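Local coordinates for protein glyoxalase-related enzyme (Fulvimarina pelagi, PDB 3BQX) that is of unknown function but belongs to the glyoxalase-like vicinal oxygen chelate (VOC) superfamily, many of whose members are metal-dependent enzymes, at residues Gly14-Ser19 against Val32-Glu37; Phe27-Val32 against Leu73-Arg78; Gln54-Gln57 against Ala63-Ser66; Glu88-Ala93 against Gly111-Pro116. All blocks are in the same frame, centred on the assembly; numbering follows the deposited sequence.

How the interactions relate
From the N terminus, interaction 1 closes the loop that holds most of helix 16-26, bringing its first turn against the edge region 32-37. Interaction 2 crosses it, sharing Val-32, and ties the loop after that helix to strand 71-76; the centres of interactions 1 and 2 lie about 17 Å apart. Nested inside the long loop closed by interaction 2, interaction 3 folds residues 63-66 back onto helix 53-60, and Asn-55 there touches Glu-37 of interaction 1. Interaction 4 follows in series and seats helix 83-92 on the sheet that interaction 2 also reaches. Phe-27 meets Leu-90 between these two, and Ala-18 meets Pro-116 between interactions 1 and 4.

Interaction 1. Residues Gly14-Ser19 against Val32-Glu37; sequences GDLEAS and VFRNPE
Leu-16 lays its two methyls over a row of backbone carbonyls in the turn formed by Asn-35, Pro-36 and Glu-37. Leu-16 CD2 does most of the touching: it lies 3.1 Å from Asn-35 O, a tight methyl-to-oxygen approach, and 3.5 Å from Pro-36 O. The other branch, Leu-16 CD1, comes within 3.9 Å of Glu-37 O. A chi1 of -97°, well off the staggered value, swings the isobutyl group into this position. Arg-34, extended along its length, brings NE to 4.4 Å from Leu-16 CD2 and borders the contact. Strand 8-13, helix 16-26 and strands 33-34, 38-42 and 47-52 follow one another in the βαβββ order of the VOC fold, and here the first turn of the helix meets the connection between the outermost strand 33-34 and its neighbour 38-42. Asp-15 is the N-cap of the helix, its OD2 accepting from Ala-18 N at 2.9 Å, while Asn-35 makes an Asx turn in which OD1 accepts from Glu-37 N at 2.8 Å, the donor tilted 30° from the carbonyl plane. Ile-38 N is a second partner of that OD1. Glu-37 OE2 is hydrogen-bonded to Trp-51 NE1, and Leu-16 also touches Ile-39 and Leu-52.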
loop_
_atom_site.group_PDB
_atom_site.type_symbol
_atom_site.label_atom_id
_atom_site.label_comp_id
_atom_site.label_asym_id
_atom_site.label_seq_id
_atom_site.Cartn_x
_atom_site.Cartn_y
_atom_site.Cartn_z
ATOM N N GLY A 14 3.047 -4.252 15.708
ATOM C CA GLY A 14 2.967 -4.687 17.092
ATOM C C GLY A 14 3.615 -3.749 18.090
ATOM O O GLY A 14 3.190 -3.683 19.244
ATOM N N ASP A 15 4.633 -3.014 17.655
ATOM C CA ASP A 15 5.347 -2.097 18.538
ATOM C C ASP A 15 5.746 -0.811 17.818
ATOM O O ASP A 15 6.505 -0.848 16.850
ATOM C CB ASP A 15 6.604 -2.785 19.077
ATOM C CG ASP A 15 7.321 -1.956 20.119
ATOM O OD1 ASP A 15 6.836 -1.895 21.270
ATOM O OD2 ASP A 15 8.367 -1.360 19.787
ATOM N N LEU A 16 5.249 0.325 18.302
ATOM C CA LEU A 16 5.555 1.615 17.687
ATOM C C LEU A 16 7.030 1.988 17.659
ATOM O O LEU A 16 7.522 2.507 16.658
ATOM C CB LEU A 16 4.788 2.744 18.377
ATOM C CG LEU A 16 3.485 3.190 17.718
ATOM C CD1 LEU A 16 2.443 2.099 17.854
ATOM C CD2 LEU A 16 3.002 4.474 18.374
ATOM N N GLU A 17 7.739 1.742 18.756
ATOM C CA GLU A 17 9.149 2.094 18.798
ATOM C C GLU A 17 9.953 1.315 17.761
ATOM O O GLU A 17 10.789 1.888 17.059
ATOM C CB GLU A 17 9.717 1.858 20.203
ATOM C CG GLU A 17 11.109 2.444 20.399
ATOM C CD GLU A 17 11.573 2.387 21.843
ATOM O OE1 GLU A 17 11.682 1.270 22.391
ATOM O OE2 GLU A 17 11.831 3.462 22.425
ATOM N N ALA A 18 9.689 0.016 17.655
ATOM C CA ALA A 18 10.398 -0.828 16.695
ATOM C C ALA A 18 10.091 -0.376 15.266
ATOM O O ALA A 18 10.977 -0.311 14.414
ATOM C CB ALA A 18 9.998 -2.293 16.885
ATOM N N SER A 19 8.826 -0.056 15.016
ATOM C CA SER A 19 8.401 0.396 13.695
ATOM C C SER A 19 9.004 1.767 13.384
ATOM O O SER A 19 9.527 1.990 12.294
ATOM C CB SER A 19 6.875 0.468 13.643
ATOM O OG SER A 19 6.426 0.723 12.323
ATOM N N VAL A 32 4.557 12.861 10.530
ATOM C CA VAL A 32 3.835 14.127 10.489
ATOM C C VAL A 32 2.866 14.081 11.684
ATOM O O VAL A 32 2.424 15.115 12.186
ATOM C CB VAL A 32 3.057 14.311 9.154
ATOM C CG1 VAL A 32 2.016 13.220 8.986
ATOM C CG2 VAL A 32 2.398 15.673 9.118
ATOM N N PHE A 33 2.558 12.869 12.142
ATOM C CA PHE A 33 1.681 12.663 13.288
ATOM C C PHE A 33 2.082 11.417 14.065
ATOM O O PHE A 33 2.505 10.416 13.486
ATOM C CB PHE A 33 0.218 12.498 12.858
ATOM C CG PHE A 33 -0.724 12.263 14.014
ATOM C CD1 PHE A 33 -1.325 13.336 14.670
ATOM C CD2 PHE A 33 -0.964 10.973 14.486
ATOM C CE1 PHE A 33 -2.150 13.126 15.782
ATOM C CE2 PHE A 33 -1.783 10.752 15.595
ATOM C CZ PHE A 33 -2.379 11.834 16.246
ATOM N N ARG A 34 1.948 11.483 15.384
ATOM C CA ARG A 34 2.248 10.341 16.221
ATOM C C ARG A 34 1.580 10.407 17.577
ATOM O O ARG A 34 1.532 11.461 18.203
ATOM C CB ARG A 34 3.754 10.193 16.437
ATOM C CG ARG A 34 4.087 9.139 17.482
ATOM C CD ARG A 34 5.571 8.869 17.593
ATOM N NE ARG A 34 5.826 7.821 18.578
ATOM C CZ ARG A 34 7.016 7.274 18.801
ATOM N NH1 ARG A 34 8.071 7.674 18.107
ATOM N NH2 ARG A 34 7.148 6.324 19.719
ATOM N N ASN A 35 1.039 9.275 18.010
ATOM C CA ASN A 35 0.450 9.161 19.334
ATOM C C ASN A 35 0.741 7.724 19.770
ATOM O O ASN A 35 1.327 6.956 19.008
ATOM C CB ASN A 35 -1.052 9.512 19.347
ATOM C CG ASN A 35 -1.912 8.517 18.604
ATOM O OD1 ASN A 35 -1.539 7.367 18.414
ATOM N ND2 ASN A 35 -3.099 8.960 18.204
ATOM N N PRO A 36 0.372 7.341 20.998
ATOM C CA PRO A 36 0.651 5.973 21.450
ATOM C C PRO A 36 0.158 4.788 20.617
ATOM O O PRO A 36 0.604 3.661 20.836
ATOM C CB PRO A 36 0.073 5.959 22.862
ATOM C CG PRO A 36 0.311 7.362 23.318
ATOM C CD PRO A 36 -0.125 8.167 22.115
ATOM N N GLU A 37 -0.742 5.019 19.666
ATOM C CA GLU A 37 -1.241 3.904 18.866
ATOM C C GLU A 37 -1.019 3.983 17.360
ATOM O O GLU A 37 -1.156 2.974 16.669
ATOM C CB GLU A 37 -2.735 3.682 19.133
ATOM C CG GLU A 37 -3.652 4.739 18.550
ATOM C CD GLU A 37 -5.120 4.458 18.830
ATOM O OE1 GLU A 37 -5.507 4.482 20.018
ATOM O OE2 GLU A 37 -5.882 4.208 17.867
#

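Interaction 2. Residues Phe27-Val32 against Leu73-Arg78; sequences FGWAPV and LAHNVR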
loop_
_atom_site.group_PDB
_atom_site.type_symbol
_atom_site.label_atom_id
_atom_site.label_comp_id
_atom_site.label_asym_id
_atom_site.label_seq_id
_atom_site.Cartn_x
_atom_site.Cartn_y
_atom_site.Cartn_z
ATOM N N PHE A 27 14.763 4.113 6.805
ATOM C CA PHE A 27 14.411 4.883 5.613
ATOM C C PHE A 27 14.756 6.367 5.710
ATOM O O PHE A 27 14.894 7.040 4.691
ATOM C CB PHE A 27 12.915 4.757 5.309
ATOM C CG PHE A 27 12.567 3.634 4.366
ATOM C CD1 PHE A 27 11.742 2.595 4.780
ATOM C CD2 PHE A 27 13.040 3.634 3.056
ATOM C CE1 PHE A 27 11.390 1.570 3.901
ATOM C CE2 PHE A 27 12.695 2.616 2.167
ATOM C CZ PHE A 27 11.865 1.582 2.593
ATOM N N GLY A 28 14.885 6.871 6.933
ATOM C CA GLY A 28 15.195 8.279 7.116
ATOM C C GLY A 28 13.950 9.145 7.028
ATOM O O GLY A 28 14.034 10.339 6.746
ATOM N N TRP A 29 12.792 8.541 7.273
ATOM C CA TRP A 29 11.530 9.271 7.209
ATOM C C TRP A 29 11.128 9.841 8.561
ATOM O O TRP A 29 11.469 9.296 9.610
ATOM C CB TRP A 29 10.424 8.355 6.680
ATOM C CG TRP A 29 10.732 7.780 5.334
ATOM C CD1 TRP A 29 11.673 8.224 4.449
ATOM C CD2 TRP A 29 10.076 6.674 4.694
ATOM N NE1 TRP A 29 11.644 7.470 3.301
ATOM C CE2 TRP A 29 10.675 6.510 3.425
ATOM C CE3 TRP A 29 9.041 5.805 5.071
ATOM C CZ2 TRP A 29 10.279 5.514 2.532
ATOM C CZ3 TRP A 29 8.644 4.810 4.174
ATOM C CH2 TRP A 29 9.264 4.676 2.924
ATOM N N ALA A 30 10.405 10.952 8.531
ATOM C CA ALA A 30 9.961 11.594 9.755
ATOM C C ALA A 30 8.441 11.629 9.782
ATOM O O ALA A 30 7.797 11.879 8.766
ATOM C CB ALA A 30 10.531 13.003 9.848
ATOM N N PRO A 31 7.851 11.360 10.948
ATOM C CA PRO A 31 6.392 11.372 11.054
ATOM C C PRO A 31 5.804 12.774 10.985
ATOM O O PRO A 31 6.473 13.755 11.325
ATOM C CB PRO A 31 6.137 10.737 12.422
ATOM C CG PRO A 31 7.348 9.877 12.650
ATOM C CD PRO A 31 8.459 10.760 12.149
ATOM N N VAL A 32 4.557 12.861 10.530
ATOM C CA VAL A 32 3.835 14.127 10.489
ATOM C C VAL A 32 2.866 14.081 11.684
ATOM O O VAL A 32 2.424 15.115 12.186
ATOM C CB VAL A 32 3.057 14.311 9.154
ATOM C CG1 VAL A 32 2.016 13.220 8.986
ATOM C CG2 VAL A 32 2.398 15.673 9.118
ATOM N N LEU A 73 5.570 -3.489 -0.829
ATOM C CA LEU A 73 5.623 -2.063 -1.144
ATOM C C LEU A 73 7.003 -1.790 -1.722
ATOM O O LEU A 73 8.004 -2.208 -1.156
ATOM C CB LEU A 73 5.433 -1.217 0.115
ATOM C CG LEU A 73 4.114 -1.450 0.849
ATOM C CD1 LEU A 73 4.071 -0.588 2.089
ATOM C CD2 LEU A 73 2.943 -1.129 -0.071
ATOM N N ALA A 74 7.072 -1.076 -2.837
ATOM C CA ALA A 74 8.361 -0.790 -3.444
ATOM C C ALA A 74 8.755 0.666 -3.276
ATOM O O ALA A 74 7.903 1.558 -3.302
ATOM C CB ALA A 74 8.325 -1.148 -4.929
ATOM N N HIS A 75 10.052 0.888 -3.071
ATOM C CA HIS A 75 10.628 2.222 -2.964
ATOM C C HIS A 75 11.654 2.242 -4.090
ATOM O O HIS A 75 12.572 1.424 -4.104
ATOM C CB HIS A 75 11.332 2.433 -1.617
ATOM C CG HIS A 75 12.015 3.762 -1.501
ATOM N ND1 HIS A 75 13.353 3.950 -1.776
ATOM C CD2 HIS A 75 11.522 4.985 -1.190
ATOM C CE1 HIS A 75 13.656 5.230 -1.639
ATOM N NE2 HIS A 75 12.560 5.879 -1.285
ATOM N N ASN A 76 11.479 3.149 -5.045
ATOM C CA ASN A 76 12.388 3.256 -6.185
ATOM C C ASN A 76 13.428 4.356 -6.001
ATOM O O ASN A 76 13.100 5.486 -5.644
ATOM C CB ASN A 76 11.583 3.500 -7.464
ATOM C CG ASN A 76 10.872 2.251 -7.955
ATOM O OD1 ASN A 76 10.685 1.290 -7.202
ATOM N ND2 ASN A 76 10.464 2.262 -9.221
ATOM N N VAL A 77 14.685 4.014 -6.265
ATOM C CA VAL A 77 15.795 4.953 -6.112
ATOM C C VAL A 77 16.236 5.551 -7.442
ATOM O O VAL A 77 15.920 5.018 -8.505
ATOM C CB VAL A 77 16.991 4.263 -5.425
ATOM C CG1 VAL A 77 16.552 3.725 -4.067
ATOM C CG2 VAL A 77 17.514 3.132 -6.297
ATOM N N ARG A 78 16.990 6.649 -7.378
ATOM C CA ARG A 78 17.434 7.340 -8.585
ATOM C C ARG A 78 18.720 6.834 -9.247
ATOM O O ARG A 78 19.098 7.325 -10.309
ATOM C CB ARG A 78 17.557 8.842 -8.301
ATOM C CG ARG A 78 16.232 9.509 -7.945
ATOM C CD ARG A 78 16.395 11.014 -7.788
ATOM N NE ARG A 78 15.163 11.671 -7.354
ATOM C CZ ARG A 78 14.096 11.860 -8.126
ATOM N NH1 ARG A 78 14.097 11.443 -9.386
ATOM N NH2 ARG A 78 13.026 12.470 -7.634
#
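Phe-27 and Trp-29 both press on the imidazole of His-75, each with one ring carbon. Phe-27 CE2 comes over a face of the imidazole, offset toward its rim and 3.9 Å from His-75 CG; the two ring planes are inclined at 58°, an oblique pairing. Trp-29 turns an edge instead, with CZ2 lying 4.0 Å from His-75 CD2. The two aromatic side chains also pack on each other: Phe-27 CB sits over the centre of the indole, 3.3 Å above its plane, and Trp-29 CZ2 lies over the rim of the phenyl ring. With CG anti to its backbone N (chi1 176°), His-75 reaches from strand 71-76 toward this pair. Gly-28 separates the two aromatics, its positive phi of 83° turning the chain out of helix 16-26. Farther out, Trp-121 meets the Phe-27 ring edge-to-face, and Leu-86 of helix 83-92 touches His-75. Leu-3 O of the second subunit takes a hydrogen bond from His-75 NE2 and a weak one from Trp-29 NE1, so the polar edges of both rings are tied to the partner chain. Leu-73 and Ala-74 pair in an antiparallel ladder with a strand of that chain. A core packed against an interface across which a sheet continues fits the paired βαβββ architecture of VOC dimers.

Interaction 3. Residues Gln54-Gln57 against Ala63-Ser66; sequences QNLQ and AVTS
Gln-57 NE2 lies against the backbone of Ala-63 and Val-64, 2.8 Å from Val-64 N and 3.2 Å from Val-64 O. The first of these approaches joins two donors and is no hydrogen bond; the orientation of the amide, as modelled, is therefore doubtful, and its nitrogen and oxygen ends may be interchanged. What does not depend on that choice is the way the side chain runs. CG lies anti to the backbone N (chi1 -177°) and the chain is extended beyond it, which carries the amide off the helix and alongside the backbone of Ala-63 and Val-64. Gln-57 CG comes within 3.4 Å of Val-64 N.

Nearer the helix backbone, the contact is apolar. Val-64 points its side chain at the helix, with CG2 at 4.0 Å from Gln-57 CA, while its CG1 branch, anti to the backbone N, approaches Leu-56 CD2 at 4.5 Å. Leu-56 and Val-64 are both buried, whereas Ala-63 lies at the surface.

Just beyond, Thr-65 OG1 is hydrogen-bonded to Arg-67 N, the backbone nitrogen two residues on, an ST turn local to the loop. The segment doubles back along helix 53-60 in the connection between the two four-stranded sheets, and the second subunit lies alongside: its Ser-70 packs on Leu-56, its Gly-69 on Thr-65, and its Ile-120 on Val-64.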
loop_
_atom_site.group_PDB
_atom_site.type_symbol
_atom_site.label_atom_id
_atom_site.label_comp_id
_atom_site.label_asym_id
_atom_site.label_seq_id
_atom_site.Cartn_x
_atom_site.Cartn_y
_atom_site.Cartn_z
ATOM N N GLN A 54 -4.196 -4.295 17.131
ATOM C CA GLN A 54 -5.438 -4.386 17.897
ATOM C C GLN A 54 -6.410 -3.287 17.481
ATOM O O GLN A 54 -7.608 -3.524 17.335
ATOM C CB GLN A 54 -5.183 -4.253 19.406
ATOM C CG GLN A 54 -4.001 -5.020 19.965
ATOM C CD GLN A 54 -2.722 -4.199 19.955
ATOM O OE1 GLN A 54 -2.036 -4.111 18.941
ATOM N NE2 GLN A 54 -2.408 -3.576 21.091
ATOM N N ASN A 55 -5.881 -2.080 17.304
ATOM C CA ASN A 55 -6.685 -0.929 16.923
ATOM C C ASN A 55 -7.199 -1.038 15.490
ATOM O O ASN A 55 -8.343 -0.680 15.205
ATOM C CB ASN A 55 -5.866 0.352 17.105
ATOM C CG ASN A 55 -5.548 0.633 18.565
ATOM O OD1 ASN A 55 -6.424 1.020 19.338
ATOM N ND2 ASN A 55 -4.296 0.423 18.950
ATOM N N LEU A 56 -6.356 -1.532 14.589
ATOM C CA LEU A 56 -6.782 -1.697 13.203
ATOM C C LEU A 56 -7.919 -2.713 13.152
ATOM O O LEU A 56 -8.950 -2.478 12.525
ATOM C CB LEU A 56 -5.615 -2.182 12.341
ATOM C CG LEU A 56 -5.959 -2.650 10.922
ATOM C CD1 LEU A 56 -6.641 -1.535 10.126
ATOM C CD2 LEU A 56 -4.679 -3.089 10.236
ATOM N N GLN A 57 -7.725 -3.839 13.833
ATOM C CA GLN A 57 -8.723 -4.903 13.870
ATOM C C GLN A 57 -10.040 -4.387 14.434
ATOM O O GLN A 57 -11.121 -4.740 13.952
ATOM C CB GLN A 57 -8.209 -6.061 14.725
ATOM C CG GLN A 57 -9.131 -7.262 14.778
ATOM C CD GLN A 57 -8.556 -8.389 15.606
ATOM O OE1 GLN A 57 -8.426 -8.276 16.826
ATOM N NE2 GLN A 57 -8.193 -9.483 14.945
ATOM N N ALA A 63 -11.977 -9.916 12.692
ATOM C CA ALA A 63 -10.637 -10.358 13.035
ATOM C C ALA A 63 -9.705 -10.095 11.865
ATOM O O ALA A 63 -9.966 -10.519 10.737
ATOM C CB ALA A 63 -10.637 -11.846 13.383
ATOM N N VAL A 64 -8.630 -9.369 12.145
ATOM C CA VAL A 64 -7.624 -9.043 11.148
ATOM C C VAL A 64 -6.304 -9.596 11.667
ATOM O O VAL A 64 -5.851 -9.230 12.754
ATOM C CB VAL A 64 -7.496 -7.518 10.949
ATOM C CG1 VAL A 64 -6.401 -7.216 9.938
ATOM C CG2 VAL A 64 -8.820 -6.944 10.479
ATOM N N THR A 65 -5.699 -10.486 10.892
ATOM C CA THR A 65 -4.440 -11.109 11.274
ATOM C C THR A 65 -3.334 -10.099 11.570
ATOM O O THR A 65 -3.340 -8.984 11.049
ATOM C CB THR A 65 -3.947 -12.062 10.178
ATOM O OG1 THR A 65 -2.733 -12.690 10.604
ATOM C CG2 THR A 65 -3.696 -11.300 8.888
ATOM N N SER A 66 -2.387 -10.501 12.412
ATOM C CA SER A 66 -1.267 -9.642 12.776
ATOM C C SER A 66 -0.078 -9.944 11.871
ATOM O O SER A 66 0.919 -9.221 11.869
ATOM C CB SER A 66 -0.865 -9.880 14.234
ATOM O OG SER A 66 -0.373 -11.198 14.411
#

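Interaction 4. Residues Glu88-Ala93 against Gly111-Pro116; sequences ERLVAA and GYVADP
In the second run of βαβββ topology in this VOC fold, helix 83-92 packs on the sheet made by strands 71-76, 120-125, 109-114 and 96-102, and Leu-90 and Val-91 are the residues that meet Val-113 of that sheet. Val-113 divides its two methyls between them. Val-113 CG1, anti to the backbone N (chi1 176°), reaches Leu-90 CB at 4.0 Å. Leu-90 thus rests on the strand by its base rather than its tip. The rest of its side chain is extended (chi2 179°) and continues toward Ile-123 of the neighbouring strand and Phe-22 of helix 16-26, joining the two helices over the sheet. Phe-22 also packs on Pro-116, so one aromatic ring is shared by both segments. The strand's alternation sends Tyr-112 away from the helix to the second subunit, where its OH is hydrogen-bonded to Asp-59 OD2 of that chain, and just past the strand the buried Asp-115 is hydrogen-bonded through OD2 to Tyr-23 OH. No hydrogen bond runs between the two segments; their backbones come nearest at Val-91 and Val-113, whose CA atoms are 7.2 Å apart. On the other branch of the valine, Val-113 CG2, beside the backbone N, meets Val-91 CG2 in a looser approach of 4.4 Å.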
loop_
_atom_site.group_PDB
_atom_site.type_symbol
_atom_site.label_atom_id
_atom_site.label_comp_id
_atom_site.label_asym_id
_atom_site.label_seq_id
_atom_site.Cartn_x
_atom_site.Cartn_y
_atom_site.Cartn_z
ATOM N N GLU A 88 21.131 -1.910 3.327
ATOM C CA GLU A 88 21.977 -2.134 4.496
ATOM C C GLU A 88 21.458 -1.305 5.667
ATOM O O GLU A 88 21.440 -1.769 6.806
ATOM C CB GLU A 88 23.428 -1.739 4.204
ATOM C CG GLU A 88 24.089 -2.530 3.088
ATOM C CD GLU A 88 25.555 -2.180 2.919
ATOM O OE1 GLU A 88 25.878 -0.975 2.841
ATOM O OE2 GLU A 88 26.387 -3.112 2.858
ATOM N N ARG A 89 21.035 -0.076 5.377
ATOM C CA ARG A 89 20.513 0.813 6.407
ATOM C C ARG A 89 19.207 0.268 6.980
ATOM O O ARG A 89 18.960 0.362 8.181
ATOM C CB ARG A 89 20.294 2.223 5.841
ATOM C CG ARG A 89 21.581 2.932 5.420
ATOM C CD ARG A 89 21.395 4.445 5.321
ATOM N NE ARG A 89 20.622 4.860 4.153
ATOM C CZ ARG A 89 21.092 4.880 2.909
ATOM N NH1 ARG A 89 22.343 4.508 2.661
ATOM N NH2 ARG A 89 20.317 5.284 1.912
ATOM N N LEU A 90 18.373 -0.315 6.125
ATOM C CA LEU A 90 17.110 -0.878 6.592
ATOM C C LEU A 90 17.369 -2.073 7.502
ATOM O O LEU A 90 16.717 -2.236 8.530
ATOM C CB LEU A 90 16.239 -1.311 5.408
ATOM C CG LEU A 90 15.732 -0.206 4.479
ATOM C CD1 LEU A 90 14.902 -0.827 3.360
ATOM C CD2 LEU A 90 14.892 0.796 5.266
ATOM N N VAL A 91 18.324 -2.913 7.113
ATOM C CA VAL A 91 18.665 -4.085 7.910
ATOM C C VAL A 91 19.226 -3.657 9.263
ATOM O O VAL A 91 18.885 -4.229 10.294
ATOM C CB VAL A 91 19.707 -4.966 7.196
ATOM C CG1 VAL A 91 20.162 -6.092 8.123
ATOM C CG2 VAL A 91 19.101 -5.545 5.924
ATOM N N ALA A 92 20.078 -2.639 9.247
ATOM C CA ALA A 92 20.685 -2.128 10.472
ATOM C C ALA A 92 19.642 -1.508 11.399
ATOM O O ALA A 92 19.868 -1.380 12.599
ATOM C CB ALA A 92 21.748 -1.097 10.127
ATOM N N ALA A 93 18.496 -1.129 10.836
ATOM C CA ALA A 93 17.427 -0.513 11.615
ATOM C C ALA A 93 16.354 -1.508 12.066
ATOM O O ALA A 93 15.271 -1.111 12.503
ATOM C CB ALA A 93 16.790 0.612 10.807
ATOM N N GLY A 111 16.086 -5.600 -4.534
ATOM C CA GLY A 111 16.203 -6.537 -3.435
ATOM C C GLY A 111 14.988 -6.394 -2.535
ATOM O O GLY A 111 14.151 -5.518 -2.765
ATOM N N TYR A 112 14.879 -7.238 -1.517
ATOM C CA TYR A 112 13.745 -7.182 -0.601
ATOM C C TYR A 112 14.168 -7.200 0.861
ATOM O O TYR A 112 15.084 -7.934 1.247
ATOM C CB TYR A 112 12.798 -8.360 -0.850
ATOM C CG TYR A 112 11.967 -8.269 -2.112
ATOM C CD1 TYR A 112 10.763 -7.560 -2.130
ATOM C CD2 TYR A 112 12.355 -8.939 -3.279
ATOM C CE1 TYR A 112 9.963 -7.530 -3.269
ATOM C CE2 TYR A 112 11.561 -8.908 -4.422
ATOM C CZ TYR A 112 10.366 -8.206 -4.408
ATOM O OH TYR A 112 9.548 -8.209 -5.516
ATOM N N VAL A 113 13.496 -6.387 1.671
ATOM C CA VAL A 113 13.751 -6.307 3.103
ATOM C C VAL A 113 12.406 -6.099 3.774
ATOM O O VAL A 113 11.632 -5.238 3.352
ATOM C CB VAL A 113 14.672 -5.113 3.459
ATOM C CG1 VAL A 113 14.834 -5.014 4.969
ATOM C CG2 VAL A 113 16.030 -5.277 2.792
ATOM N N ALA A 114 12.115 -6.878 4.804
ATOM C CA ALA A 114 10.846 -6.729 5.495
ATOM C C ALA A 114 11.009 -5.872 6.737
ATOM O O ALA A 114 12.071 -5.872 7.368
ATOM C CB ALA A 114 10.290 -8.084 5.872
ATOM N N ASP A 115 9.966 -5.124 7.087
ATOM C CA ASP A 115 10.043 -4.299 8.279
ATOM C C ASP A 115 9.909 -5.209 9.505
ATOM O O ASP A 115 9.709 -6.415 9.361
ATOM C CB ASP A 115 9.006 -3.144 8.219
ATOM C CG ASP A 115 7.580 -3.552 8.566
ATOM O OD1 ASP A 115 7.288 -4.718 8.890
ATOM O OD2 ASP A 115 6.723 -2.640 8.512
ATOM N N PRO A 116 10.047 -4.658 10.722
ATOM C CA PRO A 116 9.948 -5.469 11.943
ATOM C C PRO A 116 8.714 -6.345 12.091
ATOM O O PRO A 116 8.744 -7.354 12.799
ATOM C CB PRO A 116 10.029 -4.430 13.058
ATOM C CG PRO A 116 10.881 -3.373 12.471
ATOM C CD PRO A 116 10.343 -3.255 11.055
#